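Local coordinates for integral membrane indolylacetylinositol arabinosyltransferase EmbC (Mycolicibacterium smegmatis, PDB 7BVE), which probably polymerises arabinose into the arabinan of the mycobacterial cell wall, as a membrane-embedded arabinosyltransferase captured here with ethambutol bound, at residues A[92-97]-A[181-186]; A[99-104]-A[1015-1020]; A[103-108]-A[119-124]. All blocks are in the same frame, centred on the assembly; numbering follows the deposited sequence.

Contact 1 (A[92-97]-A[181-186])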
loop_
_atom_site.group_PDB
_atom_site.type_symbol
_atom_site.label_atom_id
_atom_site.label_comp_id
_atom_site.label_asym_id
_atom_site.label_seq_id
_atom_site.Cartn_x
_atom_site.Cartn_y
_atom_site.Cartn_z
ATOM N N LEU A 92 12.214 -3.661 49.008
ATOM C CA LEU A 92 11.185 -4.515 48.451
ATOM C C LEU A 92 10.932 -4.040 47.033
ATOM O O LEU A 92 11.131 -2.867 46.724
ATOM C CB LEU A 92 9.916 -4.451 49.298
ATOM C CG LEU A 92 8.777 -5.437 49.133
ATOM C CD1 LEU A 92 8.195 -5.632 50.495
ATOM C CD2 LEU A 92 7.721 -4.908 48.193
ATOM N N SER A 93 10.498 -4.954 46.180
ATOM C CA SER A 93 10.295 -4.653 44.774
ATOM C C SER A 93 9.373 -5.706 44.190
ATOM O O SER A 93 9.172 -6.766 44.781
ATOM C CB SER A 93 11.619 -4.628 44.017
ATOM O OG SER A 93 11.408 -4.400 42.642
ATOM N N THR A 94 8.800 -5.399 43.033
ATOM C CA THR A 94 8.121 -6.403 42.234
ATOM C C THR A 94 8.811 -6.633 40.901
ATOM O O THR A 94 8.337 -7.441 40.103
ATOM C CB THR A 94 6.651 -6.033 41.999
ATOM O OG1 THR A 94 6.562 -4.828 41.238
ATOM C CG2 THR A 94 5.927 -5.851 43.308
ATOM N N VAL A 95 9.910 -5.930 40.640
ATOM C CA VAL A 95 10.748 -6.129 39.457
ATOM C C VAL A 95 12.206 -6.094 39.881
ATOM O O VAL A 95 12.552 -5.514 40.919
ATOM C CB VAL A 95 10.490 -5.040 38.393
ATOM C CG1 VAL A 95 9.142 -5.220 37.738
ATOM C CG2 VAL A 95 10.540 -3.695 39.043
ATOM N N PRO A 96 13.091 -6.743 39.118
ATOM C CA PRO A 96 14.522 -6.650 39.445
ATOM C C PRO A 96 15.040 -5.267 39.086
ATOM O O PRO A 96 14.807 -4.785 37.980
ATOM C CB PRO A 96 15.159 -7.733 38.572
ATOM C CG PRO A 96 14.079 -8.611 38.203
ATOM C CD PRO A 96 12.878 -7.748 38.067
ATOM N N LYS A 97 15.772 -4.642 40.015
ATOM C CA LYS A 97 16.213 -3.262 39.839
ATOM C C LYS A 97 17.238 -3.089 38.723
ATOM O O LYS A 97 17.468 -1.956 38.289
ATOM C CB LYS A 97 16.809 -2.734 41.140
ATOM C CG LYS A 97 18.105 -3.417 41.519
ATOM C CD LYS A 97 18.650 -2.909 42.830
ATOM C CE LYS A 97 19.952 -3.592 43.183
ATOM N NZ LYS A 97 20.462 -3.144 44.503
ATOM N N PRO A 181 1.015 -1.875 39.604
ATOM C CA PRO A 181 2.357 -2.252 39.173
ATOM C C PRO A 181 2.403 -3.651 38.583
ATOM O O PRO A 181 1.607 -4.526 38.921
ATOM C CB PRO A 181 3.161 -2.179 40.474
ATOM C CG PRO A 181 2.184 -2.463 41.518
ATOM C CD PRO A 181 0.899 -1.864 41.070
ATOM N N GLN A 182 3.362 -3.855 37.685
ATOM C CA GLN A 182 3.600 -5.171 37.115
ATOM C C GLN A 182 4.457 -6.010 38.050
ATOM O O GLN A 182 5.439 -5.528 38.617
ATOM C CB GLN A 182 4.255 -5.044 35.743
ATOM C CG GLN A 182 4.581 -6.365 35.090
ATOM C CD GLN A 182 5.038 -6.237 33.667
ATOM O OE1 GLN A 182 5.065 -5.151 33.109
ATOM N NE2 GLN A 182 5.416 -7.353 33.070
ATOM N N ILE A 183 4.073 -7.274 38.221
ATOM C CA ILE A 183 4.725 -8.189 39.148
ATOM C C ILE A 183 5.372 -9.307 38.351
ATOM O O ILE A 183 4.711 -9.953 37.534
ATOM C CB ILE A 183 3.721 -8.751 40.165
ATOM C CG1 ILE A 183 3.137 -7.624 41.000
ATOM C CG2 ILE A 183 4.380 -9.743 41.060
ATOM C CD1 ILE A 183 1.999 -8.046 41.851
ATOM N N VAL A 184 6.674 -9.511 38.562
ATOM C CA VAL A 184 7.399 -10.646 37.998
ATOM C C VAL A 184 8.056 -11.413 39.136
ATOM O O VAL A 184 8.924 -12.259 38.910
ATOM C CB VAL A 184 8.444 -10.219 36.949
ATOM C CG1 VAL A 184 7.792 -9.562 35.770
ATOM C CG2 VAL A 184 9.450 -9.298 37.548
ATOM N N GLY A 185 7.640 -11.136 40.362
ATOM C CA GLY A 185 8.213 -11.775 41.527
ATOM C C GLY A 185 8.305 -10.766 42.639
ATOM O O GLY A 185 7.852 -9.645 42.454
ATOM N N VAL A 186 8.853 -11.121 43.794
ATOM C CA VAL A 186 9.054 -10.169 44.881
ATOM C C VAL A 186 10.514 -10.251 45.285
ATOM O O VAL A 186 10.946 -11.258 45.855
ATOM C CB VAL A 186 8.138 -10.438 46.078
ATOM C CG1 VAL A 186 8.445 -9.474 47.198
ATOM C CG2 VAL A 186 6.682 -10.318 45.685
#

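Contact 2 (A[99-104]-A[1015-1020])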
loop_
_atom_site.group_PDB
_atom_site.type_symbol
_atom_site.label_atom_id
_atom_site.label_comp_id
_atom_site.label_asym_id
_atom_site.label_seq_id
_atom_site.Cartn_x
_atom_site.Cartn_y
_atom_site.Cartn_z
ATOM N N ALA A 99 16.972 -4.187 35.663
ATOM C CA ALA A 99 16.337 -4.119 34.361
ATOM C C ALA A 99 16.234 -2.670 33.885
ATOM O O ALA A 99 16.152 -1.747 34.700
ATOM C CB ALA A 99 14.954 -4.750 34.421
ATOM N N PRO A 100 16.274 -2.441 32.569
ATOM C CA PRO A 100 16.156 -1.060 32.078
ATOM C C PRO A 100 14.776 -0.463 32.278
ATOM O O PRO A 100 14.660 0.740 32.537
ATOM C CB PRO A 100 16.501 -1.194 30.591
ATOM C CG PRO A 100 17.292 -2.438 30.498
ATOM C CD PRO A 100 16.708 -3.358 31.506
ATOM N N LYS A 101 13.726 -1.269 32.162
ATOM C CA LYS A 101 12.353 -0.805 32.269
ATOM C C LYS A 101 11.741 -1.104 33.625
ATOM O O LYS A 101 10.517 -1.143 33.745
ATOM C CB LYS A 101 11.503 -1.444 31.177
ATOM C CG LYS A 101 11.946 -1.133 29.773
ATOM C CD LYS A 101 11.688 0.312 29.423
ATOM C CE LYS A 101 12.015 0.569 27.969
ATOM N NZ LYS A 101 11.801 1.987 27.598
ATOM N N ALA A 102 12.560 -1.334 34.642
ATOM C CA ALA A 102 12.041 -1.696 35.949
ATOM C C ALA A 102 11.447 -0.522 36.692
ATOM O O ALA A 102 10.636 -0.727 37.597
ATOM C CB ALA A 102 13.146 -2.296 36.798
ATOM N N ILE A 103 11.842 0.696 36.346
ATOM C CA ILE A 103 11.397 1.875 37.070
ATOM C C ILE A 103 10.042 2.376 36.582
ATOM O O ILE A 103 9.246 2.862 37.399
ATOM C CB ILE A 103 12.486 2.971 36.992
ATOM C CG1 ILE A 103 12.155 4.150 37.901
ATOM C CG2 ILE A 103 12.778 3.387 35.548
ATOM C CD1 ILE A 103 12.108 3.787 39.349
ATOM N N ASP A 104 9.718 2.191 35.303
ATOM C CA ASP A 104 8.484 2.712 34.737
ATOM C C ASP A 104 7.434 1.641 34.505
ATOM O O ASP A 104 6.500 1.862 33.730
ATOM C CB ASP A 104 8.769 3.456 33.433
ATOM C CG ASP A 104 9.552 2.626 32.458
ATOM O OD1 ASP A 104 10.060 1.568 32.860
ATOM O OD2 ASP A 104 9.645 3.019 31.278
ATOM N N ILE A 1015 7.427 -10.004 29.836
ATOM C CA ILE A 1015 7.773 -10.609 31.111
ATOM C C ILE A 1015 9.254 -10.947 31.175
ATOM O O ILE A 1015 9.925 -10.651 32.160
ATOM C CB ILE A 1015 6.908 -11.863 31.358
ATOM C CG1 ILE A 1015 5.431 -11.519 31.311
ATOM C CG2 ILE A 1015 7.206 -12.446 32.705
ATOM C CD1 ILE A 1015 4.550 -12.718 31.308
ATOM N N THR A 1016 9.786 -11.563 30.122
ATOM C CA THR A 1016 11.201 -11.896 30.072
ATOM C C THR A 1016 12.073 -10.682 29.803
ATOM O O THR A 1016 13.292 -10.767 29.963
ATOM C CB THR A 1016 11.460 -12.948 29.000
ATOM O OG1 THR A 1016 11.194 -12.388 27.713
ATOM C CG2 THR A 1016 10.551 -14.135 29.206
ATOM N N GLU A 1017 11.480 -9.569 29.384
ATOM C CA GLU A 1017 12.201 -8.315 29.234
ATOM C C GLU A 1017 12.622 -7.743 30.580
ATOM O O GLU A 1017 13.632 -7.039 30.658
ATOM C CB GLU A 1017 11.309 -7.334 28.481
ATOM C CG GLU A 1017 11.936 -6.038 28.060
ATOM C CD GLU A 1017 10.969 -5.165 27.286
ATOM O OE1 GLU A 1017 9.799 -5.563 27.129
ATOM O OE2 GLU A 1017 11.385 -4.082 26.825
ATOM N N LEU A 1018 11.884 -8.052 31.643
ATOM C CA LEU A 1018 12.167 -7.556 32.978
ATOM C C LEU A 1018 12.812 -8.580 33.886
ATOM O O LEU A 1018 13.522 -8.200 34.812
ATOM C CB LEU A 1018 10.877 -7.081 33.650
ATOM C CG LEU A 1018 10.140 -5.930 32.988
ATOM C CD1 LEU A 1018 8.880 -5.645 33.747
ATOM C CD2 LEU A 1018 11.017 -4.718 32.947
ATOM N N LEU A 1019 12.580 -9.861 33.656
ATOM C CA LEU A 1019 13.000 -10.882 34.597
ATOM C C LEU A 1019 14.352 -11.482 34.253
ATOM O O LEU A 1019 15.113 -11.836 35.159
ATOM C CB LEU A 1019 11.941 -11.980 34.653
ATOM C CG LEU A 1019 12.119 -13.107 35.658
ATOM C CD1 LEU A 1019 12.071 -12.559 37.048
ATOM C CD2 LEU A 1019 11.059 -14.127 35.461
ATOM N N LEU A 1020 14.675 -11.579 32.966
ATOM C CA LEU A 1020 15.803 -12.341 32.460
ATOM C C LEU A 1020 16.672 -11.455 31.582
ATOM O O LEU A 1020 16.199 -10.483 30.994
ATOM C CB LEU A 1020 15.316 -13.538 31.643
ATOM C CG LEU A 1020 14.435 -14.566 32.336
ATOM C CD1 LEU A 1020 13.850 -15.489 31.325
ATOM C CD2 LEU A 1020 15.221 -15.346 33.340
#

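Contact 3 (A[103-108]-A[119-124])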
loop_
_atom_site.group_PDB
_atom_site.type_symbol
_atom_site.label_atom_id
_atom_site.label_comp_id
_atom_site.label_asym_id
_atom_site.label_seq_id
_atom_site.Cartn_x
_atom_site.Cartn_y
_atom_site.Cartn_z
ATOM N N ILE A 103 11.842 0.696 36.346
ATOM C CA ILE A 103 11.397 1.875 37.070
ATOM C C ILE A 103 10.042 2.376 36.582
ATOM O O ILE A 103 9.246 2.862 37.399
ATOM C CB ILE A 103 12.486 2.971 36.992
ATOM C CG1 ILE A 103 12.155 4.150 37.901
ATOM C CG2 ILE A 103 12.778 3.387 35.548
ATOM C CD1 ILE A 103 12.108 3.787 39.349
ATOM N N ASP A 104 9.718 2.191 35.303
ATOM C CA ASP A 104 8.484 2.712 34.737
ATOM C C ASP A 104 7.434 1.641 34.505
ATOM O O ASP A 104 6.500 1.862 33.730
ATOM C CB ASP A 104 8.769 3.456 33.433
ATOM C CG ASP A 104 9.552 2.626 32.458
ATOM O OD1 ASP A 104 10.060 1.568 32.860
ATOM O OD2 ASP A 104 9.645 3.019 31.278
ATOM N N ARG A 105 7.564 0.477 35.143
ATOM C CA ARG A 105 6.551 -0.570 35.045
ATOM C C ARG A 105 6.182 -1.214 36.365
ATOM O O ARG A 105 5.112 -1.807 36.445
ATOM C CB ARG A 105 6.987 -1.676 34.077
ATOM C CG ARG A 105 7.061 -1.232 32.638
ATOM C CD ARG A 105 7.422 -2.339 31.701
ATOM N NE ARG A 105 7.654 -1.813 30.364
ATOM C CZ ARG A 105 8.031 -2.551 29.328
ATOM N NH1 ARG A 105 8.206 -3.854 29.471
ATOM N NH2 ARG A 105 8.229 -1.984 28.149
ATOM N N GLY A 106 7.003 -1.121 37.391
ATOM C CA GLY A 106 6.720 -1.841 38.614
ATOM C C GLY A 106 6.793 -1.006 39.869
ATOM O O GLY A 106 6.609 0.208 39.828
ATOM N N LEU A 107 7.061 -1.652 40.993
ATOM C CA LEU A 107 7.068 -1.010 42.295
ATOM C C LEU A 107 8.443 -1.129 42.927
ATOM O O LEU A 107 9.137 -2.127 42.734
ATOM C CB LEU A 107 6.032 -1.656 43.204
ATOM C CG LEU A 107 5.602 -1.074 44.545
ATOM C CD1 LEU A 107 4.225 -1.539 44.683
ATOM C CD2 LEU A 107 6.388 -1.598 45.710
ATOM N N LEU A 108 8.820 -0.117 43.704
ATOM C CA LEU A 108 10.097 -0.084 44.398
ATOM C C LEU A 108 9.947 0.688 45.697
ATOM O O LEU A 108 9.272 1.715 45.740
ATOM C CB LEU A 108 11.189 0.568 43.542
ATOM C CG LEU A 108 11.751 -0.144 42.314
ATOM C CD1 LEU A 108 12.578 0.802 41.510
ATOM C CD2 LEU A 108 12.603 -1.294 42.746
ATOM N N ILE A 119 8.626 4.211 44.525
ATOM C CA ILE A 119 8.240 4.681 43.163
ATOM C C ILE A 119 7.279 3.655 42.558
ATOM O O ILE A 119 7.691 2.495 42.367
ATOM C CB ILE A 119 9.487 4.886 42.279
ATOM C CG1 ILE A 119 10.370 6.028 42.790
ATOM C CG2 ILE A 119 9.089 5.086 40.824
ATOM C CD1 ILE A 119 11.724 6.102 42.125
ATOM N N VAL A 120 6.045 4.084 42.277
ATOM C CA VAL A 120 5.024 3.184 41.669
ATOM C C VAL A 120 4.692 3.736 40.280
ATOM O O VAL A 120 4.266 4.905 40.196
ATOM C CB VAL A 120 3.764 3.087 42.551
ATOM C CG1 VAL A 120 2.674 2.259 41.889
ATOM C CG2 VAL A 120 4.085 2.542 43.935
ATOM N N ARG A 121 4.863 2.908 39.247
ATOM C CA ARG A 121 4.582 3.320 37.847
ATOM C C ARG A 121 5.260 4.664 37.549
ATOM O O ARG A 121 4.543 5.589 37.113
ATOM C CB ARG A 121 3.071 3.406 37.609
ATOM C CG ARG A 121 2.685 3.707 36.168
ATOM C CD ARG A 121 3.111 2.604 35.219
ATOM N NE ARG A 121 2.509 1.323 35.561
ATOM C CZ ARG A 121 2.707 0.195 34.890
ATOM N NH1 ARG A 121 3.498 0.186 33.829
ATOM N NH2 ARG A 121 2.116 -0.921 35.279
ATOM N N ASN A 122 6.569 4.774 37.817
ATOM C CA ASN A 122 7.335 6.020 37.503
ATOM C C ASN A 122 6.877 7.283 38.227
ATOM O O ASN A 122 7.313 8.345 37.827
ATOM C CB ASN A 122 7.470 6.325 36.014
ATOM C CG ASN A 122 8.908 6.527 35.619
ATOM O OD1 ASN A 122 9.749 6.813 36.462
ATOM N ND2 ASN A 122 9.199 6.336 34.349
ATOM N N THR A 123 6.030 7.210 39.234
ATOM C CA THR A 123 5.611 8.468 39.864
ATOM C C THR A 123 5.727 8.317 41.362
ATOM O O THR A 123 5.023 7.522 41.836
ATOM C CB THR A 123 4.118 8.648 39.609
ATOM O OG1 THR A 123 3.379 7.682 40.346
ATOM C CG2 THR A 123 3.726 8.528 38.156
ATOM N N PRO A 124 6.362 9.175 42.168
ATOM C CA PRO A 124 6.471 8.895 43.586
ATOM C C PRO A 124 5.127 8.934 44.309
ATOM O O PRO A 124 4.297 9.628 43.904
ATOM C CB PRO A 124 7.379 9.996 44.113
ATOM C CG PRO A 124 8.031 10.512 42.873
ATOM C CD PRO A 124 6.956 10.438 41.817
#

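Contact 1 (A[92-97]-A[181-186])
Within the concanavalin-like domain, the chain leaving strand 90-93 at Thr-94 lies against the loop 181-186, and every touching residue is buried. Thr-94 has the largest share of the contact. Its CB lies 3.6 Å from Gln-182 O, and from there the side chain splits. OG1 stands between the backbone N and the carbonyl carbon (chi1 64°), which directs it at the loop: it donates to Gln-182 O over 2.9 Å, approaching from above the carbonyl plane. The same hydroxyl is hydrogen-bonded to Leu-107 N, so a small branched residue serves two backbones at once. CG2, the apolar branch beside the backbone N, shares Ile-183 CG1 with CB, each at 4.0 Å, the two side chains crossing obliquely.

Thr-94 also pairs through its main chain, since Val-184 N donates to Thr-94 O over 3.1 Å in a nearly straight bond, 173° at the hydrogen. At Gly-185 phi is 142°, which would press any CB into the preceding carbonyl; glycine fits for that reason. Its own oxygen receives a CA-H...O contact from Thr-94 CA at 3.3 Å. Beta-branched Val-184 turns one methyl, CG2, to the other segment, near Thr-94 O, where it lies 4.1 Å from Val-95 CG1 and 3.8 Å from Pro-96 CD, the valine and proline side chains crossing at about a right angle.

Contact 2 (A[99-104]-A[1015-1020])
Leu-1018, in the short helix 1016-1019, sets one methyl against the backbone of a type I beta turn that runs from Ala-99 to Ala-102. Its CG is anti to the carbonyl carbon (chi1 -62°) and CD1 continues the chain, anti to CA (chi2 178°), leaving CD2 as the side branch that touches the turn. That methyl lies 3.7 Å from Lys-101 O and meets Lys-101 CB at 3.8 Å. Ala-99 flanks it: the residue points its CB toward the helix, and this methyl lies 4.2 Å from Leu-1018 CD2 and 3.8 Å from Leu-1018 O. Alanine suits this place because a single methyl lets the turn approach the helix closely, while Pro-100 supplies the restricted phi that the second position of a type I turn calls for.

The two charged side chains are turned differently. Lys-101 starts toward the helix, then bends at chi2 (-70°) and carries its ammonium away. Glu-1017 is extended and reaches beside the lysine stem, where OE2 lies 4.2 Å from Lys-101 CG. The charged ends stay apart, with Lys-101 NZ 6.1 Å from Glu-1017 OE2, while OE1 forms a long, weak ion pair with Arg-105 just beyond the turn. Helix 1016-1019 is a single turn, in which Ile-1015 O takes the amides of both Leu-1018 and Leu-1019.

The contact thus joins the concanavalin-like domain to the C-terminal domain through apolar packing. The two segments exchange no hydrogen bond or salt bridge, and at their separation the opposite charges of Lys-101 and Glu-1017 probably add only a modest attraction.

Contact 3 (A[103-108]-A[119-124])
Strands 107-112 and 115-120 form a beta hairpin in a four-stranded antiparallel sheet, and at its open end Leu-107 and Val-120 face each other as a non-hydrogen-bonded pair, CA to CA 4.7 Å. Their branched side chains lie side by side, Leu-107 CG 4.0 Å from Val-120 CG2, on the face where Phe-143 of strand 140-145 also packs. Past this pair, Arg-121 N donates to Gly-106 O over 3.3 Å, in the carbonyl plane. Ile-103 approaches obliquely along the other face, its CD1 3.6 Å from Ile-119 CG2, so two beta-branched isoleucines pack methyl to methyl, both partly exposed.

Arg-121 and Asn-122 occupy the central positions of a type I' turn, both with positive phi (49° and 62°), a conformation asparagine tolerates well. The arginine bends at chi2 and chi3 and folds back over the 104-105 backbone: Arg-105 O lies 3.2 Å above the guanidinium plane, and NH1 makes a weak hydrogen bond to Asp-104 O. Its firmer partner is Arg-180 O, bonded to NH2, while Arg-105 turns to a cation-pi contact with Tyr-1007. ND2 of Asn-122 lies against Asp-104 CB, not its carboxylate, whose plane is turned 73° from the amide. Closing the turn, Val-120 O accepts twice from Thr-123, from its N at 3.1 Å and, nearly along the C=O axis, from its OG1 at 2.9 Å.

The first segments of the three contacts follow one another along residues 92-108, the connection from strand 90-93 to strand 107-112, and contacts 2 and 3 share Ile-103 and Asp-104. The centre of contact 1 lies about 9 Å from that of contact 2 and about 10 Å from that of contact 3. Between the centres of contacts 2 and 3 the distance is about 12 Å. Contact 3 is nested in the loop that contact 1 closes, and both reach the same four-stranded sheet of the concanavalin-like domain. Contact 2, whose partner comes more than 900 residues later, crosses contact 1 along the chain. One connection therefore ties its own sheet, the 181-186 loop and the C-terminal domain together.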